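Local coordinates for protein beta-1,3-1,4-glucanase (Caldicellulosiruptor sp. F32, PDB 5H4R) that probably hydrolyses mixed-linkage beta-1,3-1,4-glucans as a family 5 glycoside hydrolase, here holding cellotetraose in an engineered variant, at residues R301-Y312 with F342-R353. The protein carries 1 engineered substitution. Sequence-based numbering, arbitrary orientation.
Sequences RRDIDYFMDKLY and FAAYYVRAARAR
Arg353 holds Asp309 side-on in a salt bridge, NE (2.8 Å) and NH2 (2.9 Å) both reaching OD1 from one face of the carboxylate, about 37° above its plane. Extended from CG to NE, the chain runs past Met308 CB; a turn at the last torsion (chi4 89°) then brings NH1 to Ala349 O, 2.9 Å away. Arginine suits the place, having N-H groups for both partners. With the guanidinium gone, as in an alanine here, Asp309 would probably lose its charged mate and Ala349 O its NH1 donor. Tyr345 offers a ring whose face Arg301 CG covers, a CH-pi contact, and a hydroxyl that donates to the syn lone pair of Asp305 OD1 at 2.6 Å; water 2 links that oxygen to Arg353 NH1.

Apolar packing lies beneath. Branched Ile304 fits as a knob among Phe342, Tyr345, Tyr346 and Ala349. Unbranched, flexible Met308 sets CE over the Tyr346 ring, 3.8 Å from its centroid, and small Ala349 and Ala350 leave room for its sulfur.

Segments 301-312 and 342-352 cross at -20°, axes 10.1 Å apart at closest, on neighbouring outer helices of the TIM barrel; between them in sequence runs strand 322-327, whose Ile324 meets Phe307, Met308 and Tyr346.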
loop_
_atom_site.group_PDB
_atom_site.type_symbol
_atom_site.label_atom_id
_atom_site.label_comp_id
_atom_site.label_asym_id
_atom_site.label_seq_id
_atom_site.Cartn_x
_atom_site.Cartn_y
_atom_site.Cartn_z
ATOM N N ARG A 301 -21.592 1.620 -6.004
ATOM C CA ARG A 301 -21.050 0.385 -5.440
ATOM C C ARG A 301 -20.337 -0.494 -6.475
ATOM O O ARG A 301 -19.451 -1.272 -6.111
ATOM C CB ARG A 301 -22.190 -0.400 -4.783
ATOM C CG ARG A 301 -22.812 0.355 -3.609
ATOM C CD ARG A 301 -24.236 -0.089 -3.278
ATOM N NE ARG A 301 -24.289 -1.513 -2.956
ATOM C CZ ARG A 301 -24.883 -2.041 -1.881
ATOM N NH1 ARG A 301 -25.499 -1.283 -0.995
ATOM N NH2 ARG A 301 -24.887 -3.360 -1.703
ATOM N N ARG A 302 -20.717 -0.400 -7.752
ATOM C CA ARG A 302 -20.351 -1.402 -8.757
ATOM C C ARG A 302 -18.849 -1.701 -8.808
ATOM O O ARG A 302 -18.439 -2.871 -8.837
ATOM C CB ARG A 302 -20.825 -0.919 -10.130
ATOM C CG ARG A 302 -20.688 -1.966 -11.200
ATOM C CD ARG A 302 -20.860 -1.329 -12.615
ATOM N NE ARG A 302 -19.608 -0.692 -13.019
ATOM C CZ ARG A 302 -19.258 -0.431 -14.267
ATOM N NH1 ARG A 302 -20.072 -0.716 -15.271
ATOM N NH2 ARG A 302 -18.072 0.117 -14.505
ATOM N N ASP A 303 -18.019 -0.663 -8.935
ATOM C CA ASP A 303 -16.596 -0.903 -9.183
ATOM C C ASP A 303 -15.882 -1.485 -7.960
ATOM O O ASP A 303 -14.868 -2.173 -8.122
ATOM C CB ASP A 303 -15.899 0.395 -9.597
ATOM C CG ASP A 303 -16.284 0.877 -10.990
ATOM O OD1 ASP A 303 -17.013 0.168 -11.717
ATOM O OD2 ASP A 303 -15.802 1.975 -11.376
ATOM N N ILE A 304 -16.387 -1.215 -6.754
ATOM C CA ILE A 304 -15.859 -1.814 -5.524
ATOM C C ILE A 304 -16.151 -3.299 -5.517
ATOM O O ILE A 304 -15.245 -4.130 -5.377
ATOM C CB ILE A 304 -16.474 -1.113 -4.299
ATOM C CG1 ILE A 304 -16.033 0.349 -4.266
ATOM C CG2 ILE A 304 -16.128 -1.839 -2.990
ATOM C CD1 ILE A 304 -16.748 1.203 -3.313
ATOM N N ASP A 305 -17.425 -3.656 -5.700
ATOM C CA ASP A 305 -17.807 -5.059 -5.703
ATOM C C ASP A 305 -17.022 -5.838 -6.742
ATOM O O ASP A 305 -16.597 -6.973 -6.487
ATOM C CB ASP A 305 -19.291 -5.230 -6.011
ATOM C CG ASP A 305 -20.196 -4.532 -5.028
ATOM O OD1 ASP A 305 -19.752 -4.191 -3.924
ATOM O OD2 ASP A 305 -21.391 -4.361 -5.366
ATOM N N TYR A 306 -16.870 -5.274 -7.944
ATOM C CA TYR A 306 -16.349 -6.058 -9.055
ATOM C C TYR A 306 -14.920 -6.513 -8.807
ATOM O O TYR A 306 -14.606 -7.697 -8.962
ATOM C CB TYR A 306 -16.413 -5.289 -10.364
ATOM C CG TYR A 306 -16.064 -6.202 -11.534
ATOM C CD1 TYR A 306 -16.892 -7.274 -11.843
ATOM C CD2 TYR A 306 -14.919 -6.023 -12.292
ATOM C CE1 TYR A 306 -16.601 -8.139 -12.863
ATOM C CE2 TYR A 306 -14.629 -6.898 -13.350
ATOM C CZ TYR A 306 -15.473 -7.950 -13.615
ATOM O OH TYR A 306 -15.219 -8.847 -14.650
ATOM N N PHE A 307 -14.017 -5.586 -8.480
ATOM C CA PHE A 307 -12.638 -6.034 -8.344
ATOM C C PHE A 307 -12.480 -6.920 -7.110
ATOM O O PHE A 307 -11.687 -7.863 -7.124
ATOM C CB PHE A 307 -11.664 -4.828 -8.346
ATOM C CG PHE A 307 -11.429 -4.205 -6.995
ATOM C CD1 PHE A 307 -10.407 -4.656 -6.150
ATOM C CD2 PHE A 307 -12.180 -3.132 -6.586
ATOM C CE1 PHE A 307 -10.204 -4.077 -4.928
ATOM C CE2 PHE A 307 -11.975 -2.549 -5.349
ATOM C CZ PHE A 307 -10.967 -3.017 -4.524
ATOM N N MET A 308 -13.250 -6.666 -6.056
ATOM C CA MET A 308 -13.137 -7.494 -4.864
ATOM C C MET A 308 -13.667 -8.893 -5.131
ATOM O O MET A 308 -13.082 -9.889 -4.671
ATOM C CB MET A 308 -13.871 -6.827 -3.710
ATOM C CG MET A 308 -13.240 -5.531 -3.260
ATOM S SD MET A 308 -13.997 -5.005 -1.735
ATOM C CE MET A 308 -13.084 -3.513 -1.418
ATOM N N ASP A 309 -14.756 -8.997 -5.897
ATOM C CA ASP A 309 -15.255 -10.306 -6.296
ATOM C C ASP A 309 -14.209 -11.094 -7.074
ATOM O O ASP A 309 -14.036 -12.299 -6.859
ATOM C CB ASP A 309 -16.506 -10.168 -7.158
ATOM C CG ASP A 309 -17.756 -9.861 -6.353
ATOM O OD1 ASP A 309 -17.788 -10.130 -5.123
ATOM O OD2 ASP A 309 -18.724 -9.361 -6.981
ATOM N N LYS A 310 -13.505 -10.437 -8.003
ATOM C CA LYS A 310 -12.543 -11.169 -8.813
ATOM C C LYS A 310 -11.350 -11.619 -7.974
ATOM O O LYS A 310 -10.819 -12.722 -8.183
ATOM C CB LYS A 310 -12.073 -10.314 -9.994
ATOM C CG LYS A 310 -13.176 -9.898 -10.971
ATOM C CD LYS A 310 -13.775 -11.049 -11.697
ATOM C CE LYS A 310 -15.112 -11.519 -11.107
ATOM N NZ LYS A 310 -15.751 -12.593 -11.965
ATOM N N LEU A 311 -10.915 -10.774 -7.030
ATOM C CA LEU A 311 -9.822 -11.131 -6.126
ATOM C C LEU A 311 -10.228 -12.253 -5.177
ATOM O O LEU A 311 -9.419 -13.145 -4.876
ATOM C CB LEU A 311 -9.368 -9.905 -5.340
ATOM C CG LEU A 311 -8.640 -8.815 -6.120
ATOM C CD1 LEU A 311 -8.362 -7.634 -5.226
ATOM C CD2 LEU A 311 -7.337 -9.311 -6.744
ATOM N N TYR A 312 -11.465 -12.225 -4.679
ATOM C CA TYR A 312 -11.953 -13.341 -3.879
ATOM C C TYR A 312 -11.960 -14.636 -4.697
ATOM O O TYR A 312 -11.519 -15.689 -4.217
ATOM C CB TYR A 312 -13.343 -13.023 -3.330
ATOM C CG TYR A 312 -13.959 -14.176 -2.605
ATOM C CD1 TYR A 312 -13.661 -14.416 -1.276
ATOM C CD2 TYR A 312 -14.809 -15.061 -3.259
ATOM C CE1 TYR A 312 -14.210 -15.489 -0.606
ATOM C CE2 TYR A 312 -15.361 -16.152 -2.603
ATOM C CZ TYR A 312 -15.058 -16.361 -1.270
ATOM O OH TYR A 312 -15.628 -17.445 -0.613
ATOM N N PHE A 342 -18.973 5.770 1.629
ATOM C CA PHE A 342 -17.939 5.071 0.873
ATOM C C PHE A 342 -17.036 4.252 1.786
ATOM O O PHE A 342 -16.741 3.082 1.500
ATOM C CB PHE A 342 -17.104 6.095 0.094
ATOM C CG PHE A 342 -15.815 5.562 -0.465
ATOM C CD1 PHE A 342 -15.768 4.921 -1.683
ATOM C CD2 PHE A 342 -14.622 5.751 0.233
ATOM C CE1 PHE A 342 -14.554 4.443 -2.188
ATOM C CE2 PHE A 342 -13.417 5.287 -0.263
ATOM C CZ PHE A 342 -13.376 4.638 -1.474
ATOM N N ALA A 343 -16.536 4.874 2.855
ATOM C CA ALA A 343 -15.521 4.213 3.664
ATOM C C ALA A 343 -16.095 3.017 4.396
ATOM O O ALA A 343 -15.456 1.951 4.459
ATOM C CB ALA A 343 -14.907 5.198 4.663
ATOM N N ALA A 344 -17.303 3.158 4.933
ATOM C CA ALA A 344 -17.951 2.034 5.582
ATOM C C ALA A 344 -18.184 0.909 4.585
ATOM O O ALA A 344 -17.937 -0.264 4.885
ATOM C CB ALA A 344 -19.275 2.480 6.201
ATOM N N TYR A 345 -18.710 1.243 3.408
ATOM C CA TYR A 345 -19.039 0.213 2.433
ATOM C C TYR A 345 -17.788 -0.506 1.958
ATOM O O TYR A 345 -17.758 -1.741 1.886
ATOM C CB TYR A 345 -19.791 0.818 1.244
ATOM C CG TYR A 345 -20.248 -0.241 0.274
ATOM C CD1 TYR A 345 -21.474 -0.868 0.447
ATOM C CD2 TYR A 345 -19.462 -0.616 -0.798
ATOM C CE1 TYR A 345 -21.904 -1.855 -0.428
ATOM C CE2 TYR A 345 -19.894 -1.611 -1.698
ATOM C CZ TYR A 345 -21.102 -2.220 -1.497
ATOM O OH TYR A 345 -21.540 -3.191 -2.364
ATOM N N TYR A 346 -16.742 0.258 1.617
ATOM C CA TYR A 346 -15.520 -0.318 1.080
ATOM C C TYR A 346 -14.910 -1.297 2.079
ATOM O O TYR A 346 -14.571 -2.431 1.723
ATOM C CB TYR A 346 -14.558 0.805 0.735
ATOM C CG TYR A 346 -13.369 0.424 -0.098
ATOM C CD1 TYR A 346 -12.318 -0.313 0.446
ATOM C CD2 TYR A 346 -13.245 0.867 -1.400
ATOM C CE1 TYR A 346 -11.199 -0.628 -0.317
ATOM C CE2 TYR A 346 -12.129 0.541 -2.172
ATOM C CZ TYR A 346 -11.122 -0.202 -1.614
ATOM O OH TYR A 346 -10.007 -0.499 -2.357
ATOM N N VAL A 347 -14.813 -0.888 3.351
ATOM C CA VAL A 347 -14.227 -1.757 4.371
ATOM C C VAL A 347 -15.094 -3.003 4.602
ATOM O O VAL A 347 -14.576 -4.120 4.724
ATOM C CB VAL A 347 -13.989 -0.965 5.668
ATOM C CG1 VAL A 347 -13.603 -1.905 6.818
ATOM C CG2 VAL A 347 -12.899 0.034 5.448
ATOM N N ARG A 348 -16.419 -2.858 4.662
ATOM C CA ARG A 348 -17.247 -4.056 4.853
ATOM C C ARG A 348 -17.194 -4.985 3.638
ATOM O O ARG A 348 -17.110 -6.217 3.786
ATOM C CB ARG A 348 -18.694 -3.668 5.136
ATOM C CG ARG A 348 -19.656 -4.873 5.263
ATOM C CD ARG A 348 -19.245 -5.850 6.342
ATOM N NE ARG A 348 -19.927 -7.135 6.177
ATOM C CZ ARG A 348 -19.472 -8.297 6.654
ATOM N NH1 ARG A 348 -18.336 -8.352 7.329
ATOM N NH2 ARG A 348 -20.152 -9.420 6.442
ATOM N N ALA A 349 -17.279 -4.419 2.433
ATOM C CA ALA A 349 -17.173 -5.237 1.231
ATOM C C ALA A 349 -15.890 -6.060 1.250
ATOM O O ALA A 349 -15.883 -7.241 0.888
ATOM C CB ALA A 349 -17.232 -4.365 -0.014
ATOM N N ALA A 350 -14.786 -5.443 1.643
ATOM C CA ALA A 350 -13.520 -6.161 1.716
ATOM C C ALA A 350 -13.557 -7.232 2.802
ATOM O O ALA A 350 -13.170 -8.392 2.575
ATOM C CB ALA A 350 -12.399 -5.158 1.982
ATOM N N ARG A 351 -14.016 -6.869 3.991
ATOM C CA ARG A 351 -13.987 -7.815 5.098
ATOM C C ARG A 351 -14.877 -9.006 4.817
ATOM O O ARG A 351 -14.553 -10.134 5.196
ATOM C CB ARG A 351 -14.418 -7.151 6.413
ATOM C CG ARG A 351 -14.558 -8.132 7.596
ATOM C CD ARG A 351 -13.236 -8.879 7.925
ATOM N NE ARG A 351 -12.238 -7.881 8.266
ATOM C CZ ARG A 351 -11.000 -7.821 7.801
ATOM N NH1 ARG A 351 -10.499 -8.772 7.005
ATOM N NH2 ARG A 351 -10.239 -6.803 8.183
ATOM N N ALA A 352 -16.019 -8.775 4.168
ATOM C CA ALA A 352 -16.910 -9.872 3.813
ATOM C C ALA A 352 -16.228 -10.875 2.883
ATOM O O ALA A 352 -16.647 -12.033 2.812
ATOM C CB ALA A 352 -18.171 -9.326 3.133
ATOM N N ARG A 353 -15.207 -10.436 2.157
ATOM C CA ARG A 353 -14.447 -11.269 1.240
ATOM C C ARG A 353 -13.074 -11.632 1.792
ATOM O O ARG A 353 -12.230 -12.132 1.051
ATOM C CB ARG A 353 -14.317 -10.551 -0.098
ATOM C CG ARG A 353 -15.666 -10.437 -0.825
ATOM C CD ARG A 353 -15.570 -9.383 -1.878
ATOM N NE ARG A 353 -16.781 -9.204 -2.685
ATOM C CZ ARG A 353 -17.784 -8.384 -2.376
ATOM N NH1 ARG A 353 -17.771 -7.674 -1.257
ATOM N NH2 ARG A 353 -18.823 -8.270 -3.188
HETATM O O HOH W 1 -22.829 -5.899 -2.070
HETATM O O HOH W 2 -20.136 -6.104 -1.693
HETATM O O HOH W 3 -20.975 -9.296 -5.607
#